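Local coordinates for uncharacterized protein (Parabacteroides distasonis, PDB 3LM3) that is of unknown function but probably acts as a glycoside hydrolase or carbohydrate deacetylase, at residues P14-C26 / T317-K331. Residues are numbered along the deposited sequence; the frame is centred on the assembly and turned at random.
Sequences PLTIEGNRFVTLC and THFVTFGEFGELWRK
H318 meets P14 and F22 across this contact and, with T24 and L328, buries the most surface in it. Strand 21-26 pairs with strand 318-320 in the parallel sheet of the DUF3863 region, consistent with a glycoside hydrolase/deacetylase-type barrel. H318 N donates almost straight to R21 O (2.9 Å, 177° at the hydrogen), and H318 O accepts from V23 N, so both backbone polar groups of H318 serve the pairing. Its imidazole packs against the 14-20 loop, between P14 and N20. P14, preceded by a cis peptide bond, covers one face: its compact aliphatic ring directs CG, with its hydrogens, at the imidazole in a CH-pi contact, 3.6 Å from the H318 ring centroid and 9° off the ring normal. At the ring edge a water links H318 NE2 to N20 OD1, while N20 ND2 donates to T16 O, just before the type II turn from I17 to N20.

On the same side of the sheet, F22 fills the space between strand and helix: F325 CD1 lies over one face of its ring, and L328 CD1 comes within 3.6 Å of F22 CE1. The two branches of L328 divide the work, since CD2 packs instead against the carbonyl of L15. I17, branched at CB, wedges CD1 between F325 and the edge of the W329 indole; its CG1 lies anti to the backbone N (chi1 -167°), which carries CD1 to both rings. A second water joins I17 N to L328 O.

T24, small and with both a methyl and a hydroxyl, faces the start of helix 322-331, where T321 and E324 form a capping box. Its CG2 abuts F325 CB at 3.4 Å and also meets T321 O. Its hydroxyl, bonded to W281 NE1, sits over the centre of the F322 ring, OG1 3.5 Å above the plane.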
loop_
_atom_site.group_PDB
_atom_site.type_symbol
_atom_site.label_atom_id
_atom_site.label_comp_id
_atom_site.label_asym_id
_atom_site.label_seq_id
_atom_site.Cartn_x
_atom_site.Cartn_y
_atom_site.Cartn_z
ATOM N N PRO A 14 11.136 -16.842 -5.366
ATOM C CA PRO A 14 12.380 -16.502 -6.038
ATOM C C PRO A 14 13.402 -16.004 -5.040
ATOM O O PRO A 14 13.048 -15.601 -3.938
ATOM C CB PRO A 14 11.965 -15.359 -6.954
ATOM C CG PRO A 14 10.948 -14.657 -6.174
ATOM C CD PRO A 14 10.283 -15.649 -5.241
ATOM N N LEU A 15 14.658 -16.033 -5.433
ATOM C CA LEU A 15 15.722 -15.674 -4.518
ATOM C C LEU A 15 16.136 -14.217 -4.696
ATOM O O LEU A 15 16.871 -13.691 -3.842
ATOM C CB LEU A 15 16.919 -16.627 -4.684
ATOM C CG LEU A 15 16.697 -18.107 -4.299
ATOM C CD1 LEU A 15 18.020 -18.871 -4.302
ATOM C CD2 LEU A 15 15.998 -18.254 -2.938
ATOM N N THR A 16 15.708 -13.555 -5.785
ATOM C CA THR A 16 16.087 -12.155 -5.999
ATOM C C THR A 16 14.957 -11.318 -6.577
ATOM O O THR A 16 14.134 -11.809 -7.350
ATOM C CB THR A 16 17.321 -12.020 -6.911
ATOM O OG1 THR A 16 17.679 -10.635 -7.061
ATOM C CG2 THR A 16 17.044 -12.629 -8.282
ATOM N N ILE A 17 14.934 -10.046 -6.189
ATOM C CA ILE A 17 13.967 -9.084 -6.712
ATOM C C ILE A 17 14.237 -8.718 -8.166
ATOM O O ILE A 17 13.304 -8.508 -8.948
ATOM C CB ILE A 17 13.948 -7.819 -5.821
ATOM C CG1 ILE A 17 12.731 -6.941 -6.141
ATOM C CG2 ILE A 17 15.296 -7.065 -5.903
ATOM C CD1 ILE A 17 12.549 -5.824 -5.108
ATOM N N GLU A 18 15.504 -8.738 -8.589
ATOM C CA GLU A 18 15.812 -8.154 -9.885
ATOM C C GLU A 18 15.268 -8.992 -11.035
ATOM O O GLU A 18 15.391 -10.221 -11.083
ATOM C CB GLU A 18 17.307 -7.816 -10.059
ATOM C CG GLU A 18 17.796 -6.656 -9.151
ATOM C CD GLU A 18 17.101 -5.316 -9.452
ATOM O OE1 GLU A 18 17.213 -4.837 -10.614
ATOM O OE2 GLU A 18 16.456 -4.753 -8.532
ATOM N N GLY A 19 14.623 -8.283 -11.949
ATOM C CA GLY A 19 14.054 -8.893 -13.137
ATOM C C GLY A 19 12.709 -9.553 -12.965
ATOM O O GLY A 19 12.169 -10.121 -13.941
ATOM N N ASN A 20 12.154 -9.486 -11.761
ATOM C CA ASN A 20 10.970 -10.245 -11.413
ATOM C C ASN A 20 9.764 -9.343 -11.164
ATOM O O ASN A 20 9.896 -8.134 -10.904
ATOM C CB ASN A 20 11.256 -11.113 -10.181
ATOM C CG ASN A 20 11.988 -12.388 -10.507
ATOM O OD1 ASN A 20 11.615 -13.109 -11.447
ATOM N ND2 ASN A 20 13.013 -12.705 -9.712
ATOM N N ARG A 21 8.592 -9.960 -11.254
ATOM C CA ARG A 21 7.286 -9.338 -11.014
ATOM C C ARG A 21 6.677 -9.990 -9.777
ATOM O O ARG A 21 6.721 -11.216 -9.652
ATOM C CB ARG A 21 6.383 -9.557 -12.232
ATOM C CG ARG A 21 6.867 -8.904 -13.489
ATOM C CD ARG A 21 6.020 -9.306 -14.679
ATOM N NE ARG A 21 6.404 -8.593 -15.885
ATOM C CZ ARG A 21 7.393 -8.932 -16.689
ATOM N NH1 ARG A 21 8.135 -9.996 -16.450
ATOM N NH2 ARG A 21 7.637 -8.179 -17.763
ATOM N N PHE A 22 6.164 -9.172 -8.862
ATOM C CA PHE A 22 5.647 -9.632 -7.593
ATOM C C PHE A 22 4.274 -9.052 -7.319
ATOM O O PHE A 22 4.039 -7.876 -7.576
ATOM C CB PHE A 22 6.537 -9.172 -6.461
ATOM C CG PHE A 22 7.934 -9.716 -6.548
ATOM C CD1 PHE A 22 8.231 -10.939 -5.992
ATOM C CD2 PHE A 22 8.930 -9.034 -7.218
ATOM C CE1 PHE A 22 9.515 -11.458 -6.098
ATOM C CE2 PHE A 22 10.214 -9.574 -7.368
ATOM C CZ PHE A 22 10.499 -10.785 -6.765
ATOM N N VAL A 23 3.400 -9.899 -6.763
ATOM C CA VAL A 23 2.141 -9.451 -6.161
ATOM C C VAL A 23 2.171 -9.856 -4.695
ATOM O O VAL A 23 2.379 -11.039 -4.385
ATOM C CB VAL A 23 0.895 -10.061 -6.822
ATOM C CG1 VAL A 23 -0.384 -9.728 -6.020
ATOM C CG2 VAL A 23 0.760 -9.615 -8.278
ATOM N N THR A 24 1.944 -8.894 -3.814
ATOM C CA THR A 24 1.806 -9.163 -2.392
ATOM C C THR A 24 0.372 -8.877 -1.983
ATOM O O THR A 24 -0.061 -7.717 -2.005
ATOM C CB THR A 24 2.777 -8.348 -1.551
ATOM O OG1 THR A 24 2.597 -6.942 -1.771
ATOM C CG2 THR A 24 4.237 -8.701 -1.856
ATOM N N LEU A 25 -0.369 -9.916 -1.608
ATOM C CA LEU A 25 -1.727 -9.806 -1.111
ATOM C C LEU A 25 -1.761 -10.018 0.385
ATOM O O LEU A 25 -1.072 -10.890 0.926
ATOM C CB LEU A 25 -2.615 -10.886 -1.733
ATOM C CG LEU A 25 -4.027 -11.045 -1.159
ATOM C CD1 LEU A 25 -4.875 -9.803 -1.413
ATOM C CD2 LEU A 25 -4.712 -12.308 -1.743
ATOM N N CYS A 26 -2.569 -9.224 1.052
ATOM C CA CYS A 26 -2.959 -9.455 2.438
ATOM C C CYS A 26 -4.475 -9.614 2.524
ATOM O O CYS A 26 -5.226 -8.861 1.884
ATOM C CB CYS A 26 -2.534 -8.300 3.320
ATOM S SG CYS A 26 -3.249 -8.293 4.997
ATOM N N THR A 317 4.995 -14.136 -12.755
ATOM C CA THR A 317 4.707 -13.337 -11.562
ATOM C C THR A 317 4.715 -14.198 -10.317
ATOM O O THR A 317 4.124 -15.277 -10.292
ATOM C CB THR A 317 3.334 -12.658 -11.657
ATOM O OG1 THR A 317 3.287 -11.853 -12.848
ATOM C CG2 THR A 317 3.011 -11.777 -10.444
ATOM N N HIS A 318 5.382 -13.722 -9.265
ATOM C CA HIS A 318 5.444 -14.401 -7.983
ATOM C C HIS A 318 4.451 -13.770 -7.026
ATOM O O HIS A 318 4.533 -12.554 -6.763
ATOM C CB HIS A 318 6.844 -14.280 -7.392
ATOM C CG HIS A 318 7.898 -14.880 -8.256
ATOM N ND1 HIS A 318 8.101 -16.238 -8.320
ATOM C CD2 HIS A 318 8.802 -14.316 -9.093
ATOM C CE1 HIS A 318 9.099 -16.483 -9.159
ATOM N NE2 HIS A 318 9.540 -15.341 -9.649
ATOM N N PHE A 319 3.528 -14.572 -6.505
ATOM C CA PHE A 319 2.598 -14.166 -5.476
ATOM C C PHE A 319 3.232 -14.563 -4.142
ATOM O O PHE A 319 3.303 -15.741 -3.804
ATOM C CB PHE A 319 1.225 -14.828 -5.648
ATOM C CG PHE A 319 0.391 -14.217 -6.773
ATOM C CD1 PHE A 319 0.685 -14.432 -8.116
ATOM C CD2 PHE A 319 -0.655 -13.377 -6.467
ATOM C CE1 PHE A 319 -0.120 -13.835 -9.119
ATOM C CE2 PHE A 319 -1.441 -12.801 -7.458
ATOM C CZ PHE A 319 -1.148 -13.023 -8.778
ATOM N N VAL A 320 3.707 -13.545 -3.428
ATOM C CA VAL A 320 4.488 -13.747 -2.198
ATOM C C VAL A 320 3.928 -12.891 -1.075
ATOM O O VAL A 320 3.095 -12.009 -1.289
ATOM C CB VAL A 320 5.994 -13.444 -2.429
ATOM C CG1 VAL A 320 6.530 -14.303 -3.595
ATOM C CG2 VAL A 320 6.237 -11.980 -2.705
ATOM N N THR A 321 4.382 -13.171 0.140
ATOM C CA THR A 321 3.919 -12.416 1.290
ATOM C C THR A 321 4.503 -10.994 1.296
ATOM O O THR A 321 5.547 -10.744 0.680
ATOM C CB THR A 321 4.231 -13.112 2.619
ATOM O OG1 THR A 321 5.622 -12.936 2.922
ATOM C CG2 THR A 321 3.880 -14.596 2.586
ATOM N N PHE A 322 3.830 -10.061 1.976
ATOM C CA PHE A 322 4.392 -8.711 2.157
ATOM C C PHE A 322 5.780 -8.786 2.740
ATOM O O PHE A 322 6.693 -8.121 2.273
ATOM C CB PHE A 322 3.455 -7.838 3.023
ATOM C CG PHE A 322 2.405 -7.070 2.235
ATOM C CD1 PHE A 322 1.238 -7.682 1.837
ATOM C CD2 PHE A 322 2.604 -5.738 1.898
ATOM C CE1 PHE A 322 0.266 -6.986 1.125
ATOM C CE2 PHE A 322 1.635 -5.029 1.183
ATOM C CZ PHE A 322 0.469 -5.659 0.790
ATOM N N GLY A 323 5.944 -9.573 3.810
ATOM C CA GLY A 323 7.223 -9.680 4.468
ATOM C C GLY A 323 8.308 -10.247 3.562
ATOM O O GLY A 323 9.458 -9.779 3.573
ATOM N N GLU A 324 7.988 -11.274 2.777
ATOM C CA GLU A 324 8.988 -11.896 1.872
ATOM C C GLU A 324 9.448 -10.875 0.848
ATOM O O GLU A 324 10.637 -10.757 0.536
ATOM C CB GLU A 324 8.396 -13.062 1.084
ATOM C CG GLU A 324 8.335 -14.357 1.720
ATOM C CD GLU A 324 7.836 -15.308 0.630
ATOM O OE1 GLU A 324 6.619 -15.362 0.433
ATOM O OE2 GLU A 324 8.662 -15.860 -0.133
ATOM N N PHE A 325 8.503 -10.147 0.262
ATOM C CA PHE A 325 8.844 -9.168 -0.750
ATOM C C PHE A 325 9.712 -8.068 -0.149
ATOM O O PHE A 325 10.717 -7.681 -0.738
ATOM C CB PHE A 325 7.592 -8.557 -1.397
ATOM C CG PHE A 325 7.933 -7.431 -2.329
ATOM C CD1 PHE A 325 8.564 -7.671 -3.545
ATOM C CD2 PHE A 325 7.714 -6.106 -1.944
ATOM C CE1 PHE A 325 8.987 -6.606 -4.351
ATOM C CE2 PHE A 325 8.125 -5.064 -2.710
ATOM C CZ PHE A 325 8.739 -5.290 -3.948
ATOM N N GLY A 326 9.327 -7.537 1.004
ATOM C CA GLY A 326 10.140 -6.495 1.641
ATOM C C GLY A 326 11.552 -6.962 1.908
ATOM O O GLY A 326 12.496 -6.206 1.731
ATOM N N GLU A 327 11.709 -8.213 2.335
ATOM C CA GLU A 327 13.065 -8.725 2.582
ATOM C C GLU A 327 13.812 -8.974 1.287
ATOM O O GLU A 327 15.021 -8.767 1.269
ATOM C CB GLU A 327 13.072 -9.953 3.474
ATOM C CG GLU A 327 12.688 -9.651 4.923
ATOM C CD GLU A 327 13.709 -8.815 5.663
ATOM O OE1 GLU A 327 14.870 -8.643 5.219
ATOM O OE2 GLU A 327 13.338 -8.305 6.730
ATOM N N LEU A 328 13.127 -9.347 0.194
ATOM C CA LEU A 328 13.818 -9.398 -1.104
ATOM C C LEU A 328 14.345 -8.024 -1.504
ATOM O O LEU A 328 15.472 -7.893 -1.990
ATOM C CB LEU A 328 12.901 -9.931 -2.219
ATOM C CG LEU A 328 12.657 -11.424 -2.223
ATOM C CD1 LEU A 328 11.510 -11.769 -3.175
ATOM C CD2 LEU A 328 13.961 -12.196 -2.576
ATOM N N TRP A 329 13.552 -6.984 -1.279
ATOM C CA TRP A 329 13.971 -5.626 -1.589
ATOM C C TRP A 329 15.177 -5.227 -0.730
ATOM O O TRP A 329 16.179 -4.731 -1.238
ATOM C CB TRP A 329 12.801 -4.651 -1.452
ATOM C CG TRP A 329 13.109 -3.278 -1.922
ATOM C CD1 TRP A 329 12.874 -2.757 -3.155
ATOM C CD2 TRP A 329 13.666 -2.212 -1.143
ATOM N NE1 TRP A 329 13.275 -1.450 -3.208
ATOM C CE2 TRP A 329 13.770 -1.091 -1.979
ATOM C CE3 TRP A 329 14.100 -2.109 0.183
ATOM C CZ2 TRP A 329 14.281 0.139 -1.533
ATOM C CZ3 TRP A 329 14.597 -0.899 0.624
ATOM C CH2 TRP A 329 14.679 0.209 -0.227
ATOM N N ARG A 330 15.093 -5.506 0.556
ATOM C CA ARG A 330 16.136 -5.163 1.528
ATOM C C ARG A 330 17.442 -5.907 1.244
ATOM O O ARG A 330 18.523 -5.400 1.568
ATOM C CB ARG A 330 15.600 -5.518 2.922
ATOM C CG ARG A 330 16.534 -5.258 4.077
ATOM C CD ARG A 330 15.718 -5.218 5.401
ATOM N NE ARG A 330 16.606 -5.109 6.563
ATOM C CZ ARG A 330 17.116 -6.117 7.250
ATOM N NH1 ARG A 330 16.809 -7.388 7.006
ATOM N NH2 ARG A 330 17.945 -5.848 8.264
ATOM N N LYS A 331 17.354 -7.085 0.649
ATOM C CA LYS A 331 18.554 -7.826 0.272
ATOM C C LYS A 331 19.348 -7.098 -0.821
ATOM O O LYS A 331 20.589 -7.161 -0.832
ATOM C CB LYS A 331 18.167 -9.237 -0.169
ATOM C CG LYS A 331 19.320 -10.146 -0.507
ATOM C CD LYS A 331 18.938 -11.608 -0.334
ATOM C CE LYS A 331 17.902 -12.049 -1.355
ATOM N NZ LYS A 331 17.889 -13.541 -1.520
HETATM O O HOH W 1 16.662 -9.564 -3.825
HETATM O O HOH W 2 10.993 -15.981 -12.034
#